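Local coordinates for protein ornithine carbamoyltransferase (Campylobacter jejuni subsp. jejuni, PDB 3TPF) that reversibly transfers the carbamoyl group of carbamoyl phosphate to L-ornithine, giving L-citrulline and phosphate in the first of three steps from ornithine to arginine, at residues 25-30 against 136-141; 128-133 against 290-295. All coordinates share one frame; numbering follows the deposited sequence.

Interaction 1: residues 25-30 against 136-141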
loop_
_atom_site.group_PDB
_atom_site.type_symbol
_atom_site.label_atom_id
_atom_site.label_comp_id
_atom_site.label_asym_id
_atom_site.label_seq_id
_atom_site.Cartn_x
_atom_site.Cartn_y
_atom_site.Cartn_z
ATOM N N GLU B 25 -28.702 -6.256 -6.046
ATOM C CA GLU B 25 -28.612 -7.720 -6.219
ATOM C C GLU B 25 -27.333 -8.242 -5.574
ATOM O O GLU B 25 -27.316 -9.283 -4.925
ATOM C CB GLU B 25 -28.622 -8.125 -7.707
ATOM C CG GLU B 25 -30.014 -8.271 -8.342
ATOM C CD GLU B 25 -30.022 -7.971 -9.858
ATOM O OE1 GLU B 25 -31.121 -7.766 -10.415
ATOM O OE2 GLU B 25 -28.923 -7.961 -10.509
ATOM N N LEU B 26 -26.265 -7.477 -5.762
ATOM C CA LEU B 26 -24.934 -7.908 -5.294
ATOM C C LEU B 26 -24.858 -7.840 -3.773
ATOM O O LEU B 26 -24.232 -8.690 -3.119
ATOM C CB LEU B 26 -23.821 -7.078 -5.929
ATOM C CG LEU B 26 -23.502 -7.432 -7.377
ATOM C CD1 LEU B 26 -22.573 -6.341 -7.934
ATOM C CD2 LEU B 26 -22.885 -8.832 -7.445
ATOM N N LYS B 27 -25.496 -6.821 -3.228
ATOM C CA LYS B 27 -25.567 -6.693 -1.771
ATOM C C LYS B 27 -26.327 -7.870 -1.207
ATOM O O LYS B 27 -25.915 -8.476 -0.245
ATOM C CB LYS B 27 -26.223 -5.404 -1.325
ATOM C CG LYS B 27 -26.399 -5.295 0.178
ATOM C CD LYS B 27 -26.538 -3.831 0.597
ATOM C CE LYS B 27 -27.057 -3.579 2.023
ATOM N NZ LYS B 27 -26.786 -2.124 2.463
ATOM N N LYS B 28 -27.374 -8.254 -1.890
ATOM C CA LYS B 28 -28.186 -9.422 -1.426
ATOM C C LYS B 28 -27.391 -10.726 -1.573
ATOM O O LYS B 28 -27.365 -11.545 -0.663
ATOM C CB LYS B 28 -29.552 -9.555 -2.151
ATOM N N GLU B 29 -26.797 -10.911 -2.750
ATOM C CA GLU B 29 -26.133 -12.181 -3.146
ATOM C C GLU B 29 -24.804 -11.904 -3.820
ATOM O O GLU B 29 -24.724 -11.780 -5.048
ATOM C CB GLU B 29 -27.005 -13.045 -4.074
ATOM C CG GLU B 29 -26.486 -14.467 -4.113
ATOM C CD GLU B 29 -26.969 -15.276 -5.309
ATOM O OE1 GLU B 29 -28.178 -15.649 -5.341
ATOM O OE2 GLU B 29 -26.125 -15.600 -6.185
ATOM N N PRO B 30 -23.752 -11.774 -3.015
ATOM C CA PRO B 30 -22.420 -11.466 -3.554
ATOM C C PRO B 30 -21.899 -12.566 -4.471
ATOM O O PRO B 30 -22.095 -13.730 -4.188
ATOM C CB PRO B 30 -21.540 -11.350 -2.303
ATOM C CG PRO B 30 -22.469 -11.185 -1.166
ATOM C CD PRO B 30 -23.768 -11.802 -1.544
ATOM N N ILE B 136 -31.208 5.926 -0.967
ATOM C CA ILE B 136 -32.553 6.445 -1.099
ATOM C C ILE B 136 -33.551 5.329 -1.454
ATOM O O ILE B 136 -34.632 5.241 -0.899
ATOM C CB ILE B 136 -32.624 7.532 -2.178
ATOM C CG1 ILE B 136 -31.853 8.779 -1.716
ATOM C CG2 ILE B 136 -34.072 7.862 -2.456
ATOM C CD1 ILE B 136 -31.615 9.752 -2.825
ATOM N N LYS B 137 -33.125 4.441 -2.320
ATOM C CA LYS B 137 -33.960 3.330 -2.718
ATOM C C LYS B 137 -34.142 2.354 -1.559
ATOM O O LYS B 137 -35.216 1.829 -1.325
ATOM C CB LYS B 137 -33.353 2.669 -3.950
ATOM C CG LYS B 137 -34.119 1.520 -4.555
ATOM C CD LYS B 137 -33.733 1.301 -6.040
ATOM C CE LYS B 137 -34.624 0.213 -6.728
ATOM N NZ LYS B 137 -34.203 -1.236 -6.628
ATOM N N GLU B 138 -33.075 2.133 -0.809
ATOM C CA GLU B 138 -33.132 1.227 0.355
ATOM C C GLU B 138 -34.012 1.737 1.466
ATOM O O GLU B 138 -34.598 0.972 2.214
ATOM C CB GLU B 138 -31.743 0.997 0.948
ATOM C CG GLU B 138 -31.178 -0.423 0.806
ATOM C CD GLU B 138 -29.966 -0.657 1.719
ATOM O OE1 GLU B 138 -29.750 -1.871 1.961
ATOM O OE2 GLU B 138 -29.245 0.328 2.191
ATOM N N TRP B 139 -34.115 3.043 1.566
ATOM C CA TRP B 139 -34.903 3.628 2.634
ATOM C C TRP B 139 -36.305 3.969 2.157
ATOM O O TRP B 139 -37.001 4.806 2.736
ATOM C CB TRP B 139 -34.180 4.805 3.241
ATOM C CG TRP B 139 -33.068 4.288 4.113
ATOM C CD1 TRP B 139 -31.904 3.597 3.707
ATOM C CD2 TRP B 139 -32.980 4.372 5.527
ATOM N NE1 TRP B 139 -31.107 3.283 4.792
ATOM C CE2 TRP B 139 -31.732 3.744 5.914
ATOM C CE3 TRP B 139 -33.796 4.928 6.494
ATOM C CZ2 TRP B 139 -31.346 3.632 7.199
ATOM C CZ3 TRP B 139 -33.413 4.832 7.776
ATOM C CH2 TRP B 139 -32.188 4.180 8.147
ATOM N N ASN B 140 -36.697 3.302 1.084
ATOM C CA ASN B 140 -38.006 3.473 0.493
ATOM C C ASN B 140 -38.439 4.954 0.368
ATOM O O ASN B 140 -39.533 5.295 0.699
ATOM C CB ASN B 140 -39.022 2.712 1.295
ATOM C CG ASN B 140 -38.675 1.266 1.390
ATOM O OD1 ASN B 140 -38.729 0.536 0.406
ATOM N ND2 ASN B 140 -38.302 0.833 2.575
ATOM N N LYS B 141 -37.540 5.791 -0.117
ATOM C CA LYS B 141 -37.837 7.191 -0.358
ATOM C C LYS B 141 -37.886 7.472 -1.860
ATOM O O LYS B 141 -37.805 8.616 -2.291
ATOM C CB LYS B 141 -36.843 8.128 0.336
ATOM C CG LYS B 141 -36.777 7.944 1.845
ATOM C CD LYS B 141 -37.921 8.622 2.554
ATOM C CE LYS B 141 -38.173 8.086 3.957
ATOM N NZ LYS B 141 -39.374 8.691 4.597
#
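K27 NZ is held by three side chains, those of E138, E284 and N288. Toward E138 it forms a salt bridge, NZ lying 3.0 Å from OE1, with a hydrogen bond that is weak in its geometry. The other carboxylate oxygen, E138 OE2, is 3.5 Å from the same NZ; the ammonium group leans to OE1 rather than sitting evenly between the two oxygens. The two chains reach for each other from opposite directions. K27 sets its CG anti to the backbone N (chi1 176°) and stays extended from there, as E138 does beyond its own CG, and this spans the 11.2 Å between the CA atoms of K27 and E138. A single amide of helix 279-302 serves both partners: N288 OD1 binds K27 NZ more firmly than E138 does, while N288 ND2 donates to E138 OE2. That double use should fix the rotation of the amide. E138 sits in the last turn of helix 126-138, which a Schellman motif ends, with N140 at positive phi and K141 N bonded to I136 O at 3.1 Å. The arrangement is a surface salt bridge between the C-terminal turns of helices 13-28 and 126-138 in the carbamoyl-phosphate domain, joined through helix 279-302, one of the interdomain helices of the transcarbamoylase fold.

Interaction 2: residues 128-133 against 290-295; sequences QVLGDL and LYVVKA
Two helices that run between the carbamoyl-phosphate and ornithine domains, a hallmark of the aspartate/ornithine carbamoyltransferase fold, meet here: L130 and G131 of helix 126-138 receive V292 of helix 279-302. The backbones come near each other at G131, whose CA lies 5.9 Å from that of V292. V292 points toward helix 126-138, and its methyls meet the main chain of L130 and G131. V292 CG1 faces the L130 side chain, 3.6 Å from L130 CD1, and also reaches the main chain, 3.9 Å from G131 N. With CG anti to the carbonyl carbon, beside the backbone N (chi1 -86°), L130 directs CD1 at V292 CG1, the two side chains passing at a slant. No hydrogen bond links the segments, and the contact is buried and apolar. L19 of helix 13-28 packs against L130 as well, while V293 turns to F54 and A57 of helix 48-60, and L290 reaches M91 of a second subunit. The carbamoyl phosphate site is close at hand. Q128, at the start of the first segment, is predicted to bind that substrate. R289, which directly precedes the second segment, is likewise predicted to bind it, and the R289 side chain is about 5 Å from G131. Helix 279-302 is kinked at this point, the N atoms of 290 and 291 lacking bonds to the preceding turn. On the far side of helix 126-138 from V292, D132 OD2 accepts a hydrogen bond from W162 NE1 in the ornithine domain. The second methyl of the valine, V292 CG2, lies against the main chain, 3.6 Å from L130 O.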
loop_
_atom_site.group_PDB
_atom_site.type_symbol
_atom_site.label_atom_id
_atom_site.label_comp_id
_atom_site.label_asym_id
_atom_site.label_seq_id
_atom_site.Cartn_x
_atom_site.Cartn_y
_atom_site.Cartn_z
ATOM N N GLN B 128 -20.186 8.730 -5.612
ATOM C CA GLN B 128 -20.900 9.117 -4.402
ATOM C C GLN B 128 -22.425 9.239 -4.642
ATOM O O GLN B 128 -23.272 8.766 -3.872
ATOM C CB GLN B 128 -20.314 10.425 -3.843
ATOM C CG GLN B 128 -20.963 10.836 -2.546
ATOM C CD GLN B 128 -20.718 9.869 -1.345
ATOM O OE1 GLN B 128 -19.632 9.279 -1.219
ATOM N NE2 GLN B 128 -21.720 9.769 -0.423
ATOM N N VAL B 129 -22.763 9.947 -5.705
ATOM C CA VAL B 129 -24.178 10.121 -6.017
ATOM C C VAL B 129 -24.773 8.788 -6.279
ATOM O O VAL B 129 -25.870 8.544 -5.847
ATOM C CB VAL B 129 -24.340 11.086 -7.120
ATOM C CG1 VAL B 129 -25.728 11.011 -7.700
ATOM C CG2 VAL B 129 -23.909 12.462 -6.618
ATOM N N LEU B 130 -24.051 7.858 -6.884
ATOM C CA LEU B 130 -24.682 6.528 -7.111
ATOM C C LEU B 130 -25.009 5.906 -5.793
ATOM O O LEU B 130 -26.031 5.253 -5.624
ATOM C CB LEU B 130 -23.781 5.580 -7.861
ATOM C CG LEU B 130 -23.783 5.615 -9.365
ATOM C CD1 LEU B 130 -22.744 4.692 -9.828
ATOM C CD2 LEU B 130 -25.088 5.222 -9.964
ATOM N N GLY B 131 -24.119 6.087 -4.827
ATOM C CA GLY B 131 -24.324 5.465 -3.486
ATOM C C GLY B 131 -25.453 6.079 -2.658
ATOM O O GLY B 131 -26.248 5.405 -2.021
ATOM N N ASP B 132 -25.542 7.388 -2.773
ATOM C CA ASP B 132 -26.660 8.146 -2.254
ATOM C C ASP B 132 -27.975 7.608 -2.835
ATOM O O ASP B 132 -28.894 7.261 -2.110
ATOM C CB ASP B 132 -26.488 9.641 -2.577
ATOM C CG ASP B 132 -25.383 10.288 -1.756
ATOM O OD1 ASP B 132 -24.736 9.579 -0.923
ATOM O OD2 ASP B 132 -25.218 11.555 -1.833
ATOM N N LEU B 133 -28.015 7.469 -4.121
ATOM C CA LEU B 133 -29.194 6.906 -4.827
ATOM C C LEU B 133 -29.583 5.548 -4.309
ATOM O O LEU B 133 -30.734 5.285 -3.955
ATOM C CB LEU B 133 -28.860 6.767 -6.296
ATOM C CG LEU B 133 -29.870 7.205 -7.314
ATOM C CD1 LEU B 133 -30.597 8.456 -6.894
ATOM C CD2 LEU B 133 -29.073 7.518 -8.565
ATOM N N LEU B 290 -19.733 0.700 -1.597
ATOM C CA LEU B 290 -19.170 -0.571 -1.983
ATOM C C LEU B 290 -19.967 -1.198 -3.103
ATOM O O LEU B 290 -19.436 -1.591 -4.107
ATOM C CB LEU B 290 -19.133 -1.520 -0.800
ATOM C CG LEU B 290 -18.639 -2.941 -1.122
ATOM C CD1 LEU B 290 -17.245 -2.692 -1.659
ATOM C CD2 LEU B 290 -18.632 -3.898 0.047
ATOM N N TYR B 291 -21.259 -1.299 -2.916
ATOM C CA TYR B 291 -22.114 -2.175 -3.772
ATOM C C TYR B 291 -22.236 -1.539 -5.127
ATOM O O TYR B 291 -22.386 -2.175 -6.141
ATOM C CB TYR B 291 -23.472 -2.405 -3.125
ATOM C CG TYR B 291 -23.310 -2.920 -1.728
ATOM C CD1 TYR B 291 -22.885 -4.204 -1.500
ATOM C CD2 TYR B 291 -23.508 -2.089 -0.621
ATOM C CE1 TYR B 291 -22.705 -4.671 -0.220
ATOM C CE2 TYR B 291 -23.328 -2.571 0.673
ATOM C CZ TYR B 291 -22.940 -3.866 0.861
ATOM O OH TYR B 291 -22.741 -4.394 2.118
ATOM N N VAL B 292 -22.154 -0.249 -5.090
ATOM C CA VAL B 292 -22.383 0.607 -6.253
ATOM C C VAL B 292 -21.122 0.608 -7.119
ATOM O O VAL B 292 -21.167 0.411 -8.319
ATOM C CB VAL B 292 -22.868 2.012 -5.755
ATOM C CG1 VAL B 292 -22.378 3.092 -6.629
ATOM C CG2 VAL B 292 -24.417 2.048 -5.700
ATOM N N VAL B 293 -19.979 0.742 -6.480
ATOM C CA VAL B 293 -18.725 0.539 -7.219
ATOM C C VAL B 293 -18.653 -0.905 -7.827
ATOM O O VAL B 293 -18.290 -1.088 -8.992
ATOM C CB VAL B 293 -17.507 0.870 -6.398
ATOM C CG1 VAL B 293 -16.235 0.386 -7.122
ATOM C CG2 VAL B 293 -17.512 2.450 -6.154
ATOM N N LYS B 294 -19.070 -1.895 -7.073
ATOM C CA LYS B 294 -19.173 -3.254 -7.662
ATOM C C LYS B 294 -19.939 -3.312 -8.955
ATOM O O LYS B 294 -19.445 -3.787 -9.988
ATOM C CB LYS B 294 -19.769 -4.201 -6.684
ATOM C CG LYS B 294 -18.764 -4.730 -5.679
ATOM C CD LYS B 294 -19.482 -5.319 -4.499
ATOM C CE LYS B 294 -18.958 -6.719 -4.065
ATOM N NZ LYS B 294 -19.861 -7.375 -3.094
ATOM N N ALA B 295 -21.134 -2.744 -8.933
ATOM C CA ALA B 295 -22.009 -2.737 -10.130
ATOM C C ALA B 295 -21.265 -2.044 -11.257
ATOM O O ALA B 295 -21.244 -2.496 -12.424
ATOM C CB ALA B 295 -23.341 -2.025 -9.867
#

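How the interactions relate
Interactions 1 and 2 share helix 126-138, with the buried apolar contact upstream and the salt bridge at its C-terminal end; their centres are 10 Å apart. Helix 279-302 bears on both, supplying the second segment of interaction 2 as well as E284 and N288, the outside polar partners of K27 and E138. The two also touch directly, with K27 CD packed 3.5 Å from Y291 CE2 and L26 CD1 3.7 Å from K294 CB, which brings helix 13-28 against the same interdomain helix. Relative to R289, predicted to bind carbamoyl phosphate, interaction 2 is adjacent, whereas K27, in a surface contact, has its side chain about 10 Å from that of R289.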